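Local coordinates for PKS_KS domain-containing protein (Photorhabdus luminescens subsp. laumondii, PDB 6SMO), which probably acts as a 3-oxoacyl-[acyl-carrier-protein] synthase, a condensing enzyme of the thiolase superfamily, and holds a pentaoxododecanal chain in its ligand pocket, at residues V326-A331 with C383-K388; A376-A381 with A421-S426; M108-L113 with H281-L286. One frame throughout, in Å; residues are numbered along the deposited sequence.

Contact 1: residues V326-A331 with C383-K388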
loop_
_atom_site.group_PDB
_atom_site.type_symbol
_atom_site.label_atom_id
_atom_site.label_comp_id
_atom_site.label_asym_id
_atom_site.label_seq_id
_atom_site.Cartn_x
_atom_site.Cartn_y
_atom_site.Cartn_z
ATOM N N VAL B 326 -14.978 -17.792 -18.385
ATOM C CA VAL B 326 -14.154 -16.554 -18.554
ATOM C C VAL B 326 -13.930 -16.325 -20.054
ATOM O O VAL B 326 -13.214 -17.142 -20.669
ATOM C CB VAL B 326 -12.816 -16.644 -17.793
ATOM C CG1 VAL B 326 -11.959 -15.405 -18.007
ATOM C CG2 VAL B 326 -13.021 -16.894 -16.306
ATOM N N ASN B 327 -14.514 -15.256 -20.612
ATOM C CA ASN B 327 -14.429 -14.914 -22.059
ATOM C C ASN B 327 -14.000 -13.450 -22.247
ATOM O O ASN B 327 -14.203 -12.925 -23.356
ATOM C CB ASN B 327 -15.746 -15.218 -22.782
ATOM C CG ASN B 327 -16.883 -14.295 -22.391
ATOM O OD1 ASN B 327 -16.896 -13.734 -21.298
ATOM N ND2 ASN B 327 -17.848 -14.135 -23.282
ATOM N N TYR B 328 -13.411 -12.821 -21.223
ATOM C CA TYR B 328 -12.826 -11.456 -21.304
ATOM C C TYR B 328 -11.917 -11.195 -20.095
ATOM O O TYR B 328 -12.274 -11.603 -18.974
ATOM C CB TYR B 328 -13.917 -10.387 -21.397
ATOM C CG TYR B 328 -13.390 -8.981 -21.266
ATOM C CD1 TYR B 328 -12.586 -8.427 -22.251
ATOM C CD2 TYR B 328 -13.656 -8.215 -20.142
ATOM C CE1 TYR B 328 -12.077 -7.144 -22.134
ATOM C CE2 TYR B 328 -13.156 -6.930 -20.011
ATOM C CZ TYR B 328 -12.364 -6.392 -21.008
ATOM O OH TYR B 328 -11.871 -5.126 -20.877
ATOM N N ILE B 329 -10.782 -10.527 -20.331
ATOM C CA ILE B 329 -9.753 -10.186 -19.301
ATOM C C ILE B 329 -9.343 -8.719 -19.481
ATOM O O ILE B 329 -8.866 -8.371 -20.577
ATOM C CB ILE B 329 -8.541 -11.139 -19.399
ATOM C CG1 ILE B 329 -8.938 -12.602 -19.182
ATOM C CG2 ILE B 329 -7.436 -10.717 -18.441
ATOM C CD1 ILE B 329 -7.960 -13.600 -19.760
ATOM N N SER B 330 -9.530 -7.896 -18.444
ATOM C CA SER B 330 -9.010 -6.505 -18.345
ATOM C C SER B 330 -7.619 -6.541 -17.701
ATOM O O SER B 330 -7.527 -6.344 -16.475
ATOM C CB SER B 330 -9.953 -5.618 -17.571
ATOM O OG SER B 330 -9.402 -4.320 -17.400
ATOM N N ALA B 331 -6.576 -6.792 -18.498
ATOM C CA ALA B 331 -5.188 -6.997 -18.023
ATOM C C ALA B 331 -4.606 -5.673 -17.514
ATOM O O ALA B 331 -5.101 -4.604 -17.925
ATOM C CB ALA B 331 -4.334 -7.583 -19.120
ATOM N N CYS B 383 -16.716 -2.197 -15.628
ATOM C CA CYS B 383 -18.157 -2.177 -15.252
ATOM C C CYS B 383 -18.994 -1.650 -16.425
ATOM O O CYS B 383 -20.063 -2.233 -16.687
ATOM C CB CYS B 383 -18.389 -1.341 -13.999
ATOM S SG CYS B 383 -17.660 -2.075 -12.510
ATOM N N LEU B 384 -18.514 -0.604 -17.108
ATOM C CA LEU B 384 -19.173 0.006 -18.297
ATOM C C LEU B 384 -19.141 -0.976 -19.475
ATOM O O LEU B 384 -20.137 -1.023 -20.225
ATOM C CB LEU B 384 -18.463 1.317 -18.653
ATOM C CG LEU B 384 -18.651 2.460 -17.657
ATOM C CD1 LEU B 384 -17.615 3.551 -17.877
ATOM C CD2 LEU B 384 -20.058 3.033 -17.745
ATOM N N GLU B 385 -18.040 -1.721 -19.631
ATOM C CA GLU B 385 -17.839 -2.716 -20.723
ATOM C C GLU B 385 -18.881 -3.837 -20.605
ATOM O O GLU B 385 -19.477 -4.192 -21.641
ATOM C CB GLU B 385 -16.422 -3.291 -20.684
ATOM C CG GLU B 385 -15.387 -2.409 -21.356
ATOM C CD GLU B 385 -13.967 -2.938 -21.261
ATOM O OE1 GLU B 385 -13.493 -3.150 -20.128
ATOM O OE2 GLU B 385 -13.339 -3.148 -22.317
ATOM N N ILE B 386 -19.081 -4.371 -19.395
ATOM C CA ILE B 386 -20.041 -5.480 -19.106
ATOM C C ILE B 386 -21.472 -4.970 -19.320
ATOM O O ILE B 386 -22.273 -5.709 -19.928
ATOM C CB ILE B 386 -19.827 -6.042 -17.684
ATOM C CG1 ILE B 386 -18.484 -6.771 -17.570
ATOM C CG2 ILE B 386 -20.989 -6.936 -17.268
ATOM C CD1 ILE B 386 -18.026 -7.012 -16.151
ATOM N N GLU B 387 -21.771 -3.762 -18.831
ATOM C CA GLU B 387 -23.099 -3.097 -18.961
ATOM C C GLU B 387 -23.477 -2.971 -20.440
ATOM O O GLU B 387 -24.588 -3.407 -20.804
ATOM C CB GLU B 387 -23.086 -1.714 -18.304
ATOM C CG GLU B 387 -24.054 -1.586 -17.143
ATOM C CD GLU B 387 -25.465 -1.187 -17.540
ATOM O OE1 GLU B 387 -26.407 -1.928 -17.191
ATOM O OE2 GLU B 387 -25.618 -0.134 -18.190
ATOM N N LYS B 388 -22.581 -2.402 -21.252
ATOM C CA LYS B 388 -22.849 -2.008 -22.663
ATOM C C LYS B 388 -22.442 -3.132 -23.625
ATOM O O LYS B 388 -22.593 -2.932 -24.847
ATOM C CB LYS B 388 -22.129 -0.690 -22.969
ATOM C CG LYS B 388 -22.703 0.527 -22.253
ATOM C CD LYS B 388 -21.767 1.715 -22.210
ATOM C CE LYS B 388 -22.334 2.889 -21.438
ATOM N NZ LYS B 388 -23.320 3.653 -22.241
#

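Contact 2: residues A376-A381 with A421-S426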
loop_
_atom_site.group_PDB
_atom_site.type_symbol
_atom_site.label_atom_id
_atom_site.label_comp_id
_atom_site.label_asym_id
_atom_site.label_seq_id
_atom_site.Cartn_x
_atom_site.Cartn_y
_atom_site.Cartn_z
ATOM N N ALA B 376 -8.553 1.148 -10.324
ATOM C CA ALA B 376 -9.911 1.690 -10.080
ATOM C C ALA B 376 -10.516 2.208 -11.391
ATOM O O ALA B 376 -11.685 1.878 -11.665
ATOM C CB ALA B 376 -9.854 2.776 -9.035
ATOM N N ILE B 377 -9.748 2.984 -12.166
ATOM C CA ILE B 377 -10.192 3.589 -13.460
ATOM C C ILE B 377 -10.532 2.457 -14.441
ATOM O O ILE B 377 -11.568 2.563 -15.125
ATOM C CB ILE B 377 -9.128 4.556 -14.026
ATOM C CG1 ILE B 377 -8.905 5.761 -13.107
ATOM C CG2 ILE B 377 -9.494 5.002 -15.435
ATOM C CD1 ILE B 377 -7.584 6.463 -13.322
ATOM N N GLU B 378 -9.689 1.420 -14.502
ATOM C CA GLU B 378 -9.898 0.213 -15.350
ATOM C C GLU B 378 -11.089 -0.596 -14.819
ATOM O O GLU B 378 -11.790 -1.210 -15.644
ATOM C CB GLU B 378 -8.636 -0.652 -15.387
ATOM C CG GLU B 378 -7.525 -0.074 -16.242
ATOM C CD GLU B 378 -6.158 -0.696 -16.010
ATOM O OE1 GLU B 378 -6.088 -1.931 -15.843
ATOM O OE2 GLU B 378 -5.162 0.060 -15.992
ATOM N N SER B 379 -11.295 -0.606 -13.497
ATOM C CA SER B 379 -12.442 -1.266 -12.815
ATOM C C SER B 379 -13.749 -0.538 -13.157
ATOM O O SER B 379 -14.778 -1.226 -13.308
ATOM C CB SER B 379 -12.234 -1.352 -11.321
ATOM O OG SER B 379 -11.372 -2.431 -10.991
ATOM N N VAL B 380 -13.713 0.796 -13.266
ATOM C CA VAL B 380 -14.869 1.632 -13.715
ATOM C C VAL B 380 -15.156 1.304 -15.185
ATOM O O VAL B 380 -16.336 1.085 -15.521
ATOM C CB VAL B 380 -14.611 3.139 -13.506
ATOM C CG1 VAL B 380 -15.616 4.002 -14.255
ATOM C CG2 VAL B 380 -14.596 3.509 -12.030
ATOM N N ALA B 381 -14.110 1.277 -16.019
ATOM C CA ALA B 381 -14.173 0.950 -17.465
ATOM C C ALA B 381 -14.717 -0.470 -17.657
ATOM O O ALA B 381 -15.539 -0.671 -18.572
ATOM C CB ALA B 381 -12.806 1.100 -18.088
ATOM N N ALA B 421 -15.819 -11.889 -16.360
ATOM C CA ALA B 421 -14.669 -11.001 -16.654
ATOM C C ALA B 421 -13.601 -11.151 -15.566
ATOM O O ALA B 421 -13.969 -11.255 -14.380
ATOM C CB ALA B 421 -15.141 -9.572 -16.767
ATOM N N LEU B 422 -12.327 -11.165 -15.971
ATOM C CA LEU B 422 -11.140 -11.128 -15.072
ATOM C C LEU B 422 -10.518 -9.729 -15.130
ATOM O O LEU B 422 -10.638 -9.071 -16.181
ATOM C CB LEU B 422 -10.132 -12.195 -15.508
ATOM C CG LEU B 422 -10.114 -13.480 -14.681
ATOM C CD1 LEU B 422 -11.506 -14.083 -14.554
ATOM C CD2 LEU B 422 -9.153 -14.489 -15.288
ATOM N N LYS B 423 -9.880 -9.307 -14.036
ATOM C CA LYS B 423 -9.212 -7.986 -13.897
ATOM C C LYS B 423 -7.887 -8.184 -13.158
ATOM O O LYS B 423 -7.921 -8.358 -11.926
ATOM C CB LYS B 423 -10.135 -7.008 -13.164
ATOM C CG LYS B 423 -9.508 -5.680 -12.756
ATOM C CD LYS B 423 -9.171 -4.780 -13.925
ATOM C CE LYS B 423 -8.136 -3.731 -13.581
ATOM N NZ LYS B 423 -6.762 -4.286 -13.590
ATOM N N LEU B 424 -6.773 -8.159 -13.894
ATOM C CA LEU B 424 -5.404 -8.428 -13.376
ATOM C C LEU B 424 -4.739 -7.097 -13.006
ATOM O O LEU B 424 -4.814 -6.156 -13.821
ATOM C CB LEU B 424 -4.599 -9.173 -14.447
ATOM C CG LEU B 424 -4.888 -10.668 -14.597
ATOM C CD1 LEU B 424 -6.381 -10.961 -14.606
ATOM C CD2 LEU B 424 -4.240 -11.213 -15.861
ATOM N N SER B 425 -4.125 -7.029 -11.820
ATOM C CA SER B 425 -3.333 -5.869 -11.332
ATOM C C SER B 425 -2.005 -6.354 -10.741
ATOM O O SER B 425 -1.978 -7.461 -10.168
ATOM C CB SER B 425 -4.111 -5.049 -10.335
ATOM O OG SER B 425 -5.157 -4.335 -10.976
ATOM N N SER B 426 -0.955 -5.543 -10.883
ATOM C CA SER B 426 0.426 -5.814 -10.406
ATOM C C SER B 426 1.054 -4.511 -9.902
ATOM O O SER B 426 0.754 -3.449 -10.482
ATOM C CB SER B 426 1.263 -6.441 -11.491
ATOM O OG SER B 426 0.797 -7.745 -11.803
HETATM O O HOH W 1 -4.430 -2.081 -13.410
#

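Contact 3: residues M108-L113 with H281-L286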
loop_
_atom_site.group_PDB
_atom_site.type_symbol
_atom_site.label_atom_id
_atom_site.label_comp_id
_atom_site.label_asym_id
_atom_site.label_seq_id
_atom_site.Cartn_x
_atom_site.Cartn_y
_atom_site.Cartn_z
ATOM N N MET B 108 -21.699 8.671 -6.159
ATOM C CA MET B 108 -22.852 8.697 -5.215
ATOM C C MET B 108 -24.109 9.196 -5.939
ATOM O O MET B 108 -25.201 8.682 -5.627
ATOM C CB MET B 108 -22.561 9.592 -4.005
ATOM C CG MET B 108 -21.544 8.997 -3.045
ATOM S SD MET B 108 -22.195 7.596 -2.095
ATOM C CE MET B 108 -23.200 8.455 -0.885
ATOM N N GLN B 109 -23.962 10.152 -6.863
ATOM C CA GLN B 109 -25.075 10.692 -7.694
ATOM C C GLN B 109 -25.518 9.631 -8.709
ATOM O O GLN B 109 -26.736 9.520 -8.945
ATOM C CB GLN B 109 -24.662 11.991 -8.389
ATOM C CG GLN B 109 -24.679 13.204 -7.468
ATOM C CD GLN B 109 -24.249 14.476 -8.158
ATOM O OE1 GLN B 109 -24.069 14.520 -9.372
ATOM N NE2 GLN B 109 -24.082 15.532 -7.377
ATOM N N ASP B 110 -24.567 8.881 -9.278
ATOM C CA ASP B 110 -24.826 7.802 -10.271
ATOM C C ASP B 110 -25.581 6.651 -9.593
ATOM O O ASP B 110 -26.497 6.097 -10.231
ATOM C CB ASP B 110 -23.525 7.308 -10.911
ATOM C CG ASP B 110 -23.731 6.308 -12.037
ATOM O OD1 ASP B 110 -24.763 6.407 -12.732
ATOM O OD2 ASP B 110 -22.856 5.436 -12.210
ATOM N N ALA B 111 -25.208 6.314 -8.352
ATOM C CA ALA B 111 -25.812 5.231 -7.537
ATOM C C ALA B 111 -27.223 5.623 -7.081
ATOM O O ALA B 111 -28.011 4.706 -6.770
ATOM C CB ALA B 111 -24.931 4.921 -6.351
ATOM N N ASN B 112 -27.516 6.927 -7.026
ATOM C CA ASN B 112 -28.810 7.498 -6.561
ATOM C C ASN B 112 -28.963 7.206 -5.062
ATOM O O ASN B 112 -30.036 6.712 -4.655
ATOM C CB ASN B 112 -29.992 6.982 -7.390
ATOM C CG ASN B 112 -31.269 7.769 -7.173
ATOM O OD1 ASN B 112 -31.238 8.899 -6.690
ATOM N ND2 ASN B 112 -32.399 7.179 -7.529
ATOM N N LEU B 113 -27.919 7.499 -4.281
ATOM C CA LEU B 113 -27.898 7.362 -2.799
ATOM C C LEU B 113 -28.105 8.743 -2.167
ATOM O O LEU B 113 -27.480 9.712 -2.644
ATOM C CB LEU B 113 -26.565 6.749 -2.357
ATOM C CG LEU B 113 -26.439 5.237 -2.532
ATOM C CD1 LEU B 113 -24.991 4.795 -2.375
ATOM C CD2 LEU B 113 -27.329 4.495 -1.546
ATOM N N HIS B 281 -29.945 0.578 -9.988
ATOM C CA HIS B 281 -29.365 0.053 -11.253
ATOM C C HIS B 281 -28.048 -0.665 -10.938
ATOM O O HIS B 281 -27.208 -0.066 -10.240
ATOM C CB HIS B 281 -29.163 1.176 -12.277
ATOM C CG HIS B 281 -28.371 0.750 -13.468
ATOM N ND1 HIS B 281 -27.024 1.026 -13.596
ATOM C CD2 HIS B 281 -28.724 0.051 -14.568
ATOM C CE1 HIS B 281 -26.582 0.526 -14.731
ATOM N NE2 HIS B 281 -27.606 -0.077 -15.347
ATOM N N ILE B 282 -27.882 -1.891 -11.445
ATOM C CA ILE B 282 -26.692 -2.762 -11.203
ATOM C C ILE B 282 -25.852 -2.819 -12.483
ATOM O O ILE B 282 -26.373 -3.290 -13.514
ATOM C CB ILE B 282 -27.132 -4.165 -10.735
ATOM C CG1 ILE B 282 -27.935 -4.102 -9.432
ATOM C CG2 ILE B 282 -25.934 -5.095 -10.611
ATOM C CD1 ILE B 282 -28.792 -5.320 -9.178
ATOM N N TYR B 283 -24.597 -2.362 -12.409
ATOM C CA TYR B 283 -23.609 -2.401 -13.520
ATOM C C TYR B 283 -23.126 -3.842 -13.713
ATOM O O TYR B 283 -23.266 -4.382 -14.827
ATOM C CB TYR B 283 -22.438 -1.451 -13.244
ATOM C CG TYR B 283 -22.733 0.002 -13.519
ATOM C CD1 TYR B 283 -22.458 0.563 -14.756
ATOM C CD2 TYR B 283 -23.289 0.819 -12.548
ATOM C CE1 TYR B 283 -22.729 1.895 -15.024
ATOM C CE2 TYR B 283 -23.562 2.155 -12.797
ATOM C CZ TYR B 283 -23.279 2.696 -14.040
ATOM O OH TYR B 283 -23.543 4.008 -14.302
ATOM N N ALA B 284 -22.581 -4.439 -12.650
ATOM C CA ALA B 284 -22.006 -5.805 -12.648
ATOM C C ALA B 284 -21.884 -6.328 -11.212
ATOM O O ALA B 284 -21.921 -5.511 -10.270
ATOM C CB ALA B 284 -20.666 -5.793 -13.342
ATOM N N GLU B 285 -21.746 -7.650 -11.068
ATOM C CA GLU B 285 -21.516 -8.351 -9.777
ATOM C C GLU B 285 -20.007 -8.523 -9.574
ATOM O O GLU B 285 -19.356 -9.082 -10.478
ATOM C CB GLU B 285 -22.226 -9.708 -9.778
ATOM C CG GLU B 285 -22.195 -10.422 -8.438
ATOM C CD GLU B 285 -22.572 -11.892 -8.493
ATOM O OE1 GLU B 285 -23.380 -12.265 -9.369
ATOM O OE2 GLU B 285 -22.055 -12.664 -7.661
ATOM N N LEU B 286 -19.479 -8.047 -8.442
ATOM C CA LEU B 286 -18.078 -8.283 -7.998
ATOM C C LEU B 286 -18.048 -9.617 -7.242
ATOM O O LEU B 286 -18.346 -9.623 -6.032
ATOM C CB LEU B 286 -17.617 -7.104 -7.131
ATOM C CG LEU B 286 -16.112 -6.834 -7.119
ATOM C CD1 LEU B 286 -15.824 -5.378 -6.788
ATOM C CD2 LEU B 286 -15.393 -7.753 -6.142
#

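Contact 1: residues V326-A331 with C383-K388
Tyr328 on strand 326-330 meets Glu385 on helix 372-388 through its phenol oxygen. The two backbones stay well apart: the closest CA atoms, those of Tyr328 and Ile386, are 9.6 Å from each other. The tyrosine has to span most of that gap. Its CB already points toward the helix. From there CG runs on opposite the backbone N, with chi1 at 171°, and this carries the ring away from the strand. The side chain also touches Ala421 of the neighbouring strand 420-427. Over one face of the ring, offset toward its rim, lies the backbone N of Ser330. Further out, Glu385 OE1 nears the outer ring atoms obliquely. Tyr328 CE2 is 3.8 Å from Glu385 OE1, and Tyr328 CZ is 3.5 Å from the same oxygen.

Both strands belong to the C-terminal half of a thiolase-type fold. Helix 372-388 lies against one side of their sheet, and the Tyr328–Glu385 pair is buried between the two.

At the tip, Tyr328 OH gives a weak hydrogen bond to Glu385 OE1, at 2.7 Å. Glu385 OE2 is 2.9 Å from the same Tyr328 OH. The two side chains cross at about a right angle, and ring and carboxylate planes are 87° apart. Glu385 reaches the hydroxyl with its chain extended beyond CG. Its OE2 also accepts from the ND2 of Asn361 and from the backbone N of His392. Asn361 ND2 bonds to Tyr328 OH as well, so this one amide bridges both partners. These bonds give the buried carboxylate several donors and limit the rotation of its end. On the helix side, Trp48 of helix 44-53 packs against Glu385.

Contact 2: residues A376-A381 with A421-S426
Lys423 on strand 420-427 and Glu378 on helix 372-388 form a salt bridge in the protein interior. The Lys423 NZ to Glu378 OE1 distance is 3.3 Å, and the hydrogen bond within it is weak. The side chains cross at about a right angle. Before the charged ends meet, Lys423 CE lies 3.6 Å from Glu378 CB. The lysine gets there by bending at chi2 (69°) and chi4 (79°), which folds its end along the strand. Ser379 touches the chain nearer its base, with OG 4.1 Å from Lys423 CG.

A water bridges the same two atoms. It donates to Glu378 OE1 at 2.9 Å and accepts from Lys423 NZ at 3.2 Å. Lys423 NZ also donates to Ser425 OG at 3.1 Å, two residues along the same strand.

The second shell helps to position these groups. Glu378 OE2 makes a salt bridge to Lys364, probably the ketosynthase lysine near the active site. Asn375 bonds to both serines, through OD1 to Ser425 OG and through its backbone O to Ser379 OG. Leu195 of helix 193-206 packs on Ser379, Lys423 and Ser425, while helix 306-319 covers Leu422 and Leu424.

The bound pentaoxododecanal is about 10 Å from the Glu378 side chain. Helix 372-388, packed against the sheet that holds strand 420-427, belongs to the alpha-beta-alpha-beta-alpha layering of the thiolase fold.

Contact 3: residues M108-L113 with H281-L286
Asp110 lies within the Schellman motif that closes helix 95-111, with Asn112 as C-prime, and meets Tyr283, which leads into strand 284-293. Tyr283 OH gives a weak hydrogen bond to Asp110 OD2 at 2.6 Å. The two side chains come from opposite directions, and the carboxylate and ring planes are turned 67° apart. The same oxygen brushes the ring: Asp110 OD2 is 3.4 Å from Tyr283 CE2. Asp110 reaches out with CG turned opposite its backbone N (chi1 -174°).

OD2 is shared. It also accepts from the backbone N of Leu34 on strand 29-37, the neighbour of strand 284-293 in the sheet. One oxygen thus ties the helix end to strand 29-37 and to the residue leading into strand 284-293.

The Tyr283 ring is held from more than one quarter. His281 CE1 lies 3.8 Å above its plane, over the ring centre of Tyr283. Leu384 and Glu387 of helix 372-388 also touch the ring.

The backbone beyond Asp110 turns out of the helix at Asn112, whose phi is positive at 67°. Leu113 N bonds to Met108 O at 3.3 Å, and Asn112 N makes a weak bond to Gln109 O. Arg278 donates to Ala111 O and, weakly, to Asn112 O. The whole is a Schellman helix end fastened, at the protein surface, to the central region of the sheet in this ketosynthase fold.

Contact 3 comes first along the chain and closes before the other two open. Contacts 1 and 2 then cross, because their segments alternate. Those two share helix 372-388 and use neighbouring strands, 326-330 and 420-427. Their centres are about 9 Å apart, and backbone bonds between Leu422 and both Tyr328 and Ser330 join them. Contact 3 reaches the same sheet through strand 284-293. Its centre lies about 16 Å from that of contact 1 and about 17 Å from that of contact 2. It touches contact 1 where His281 and Tyr283 meet Glu387. Helix 372-388 passes from contact 2, about 10 Å from the ligand at Glu378, to contact 1 and on to Glu387 beside contact 3.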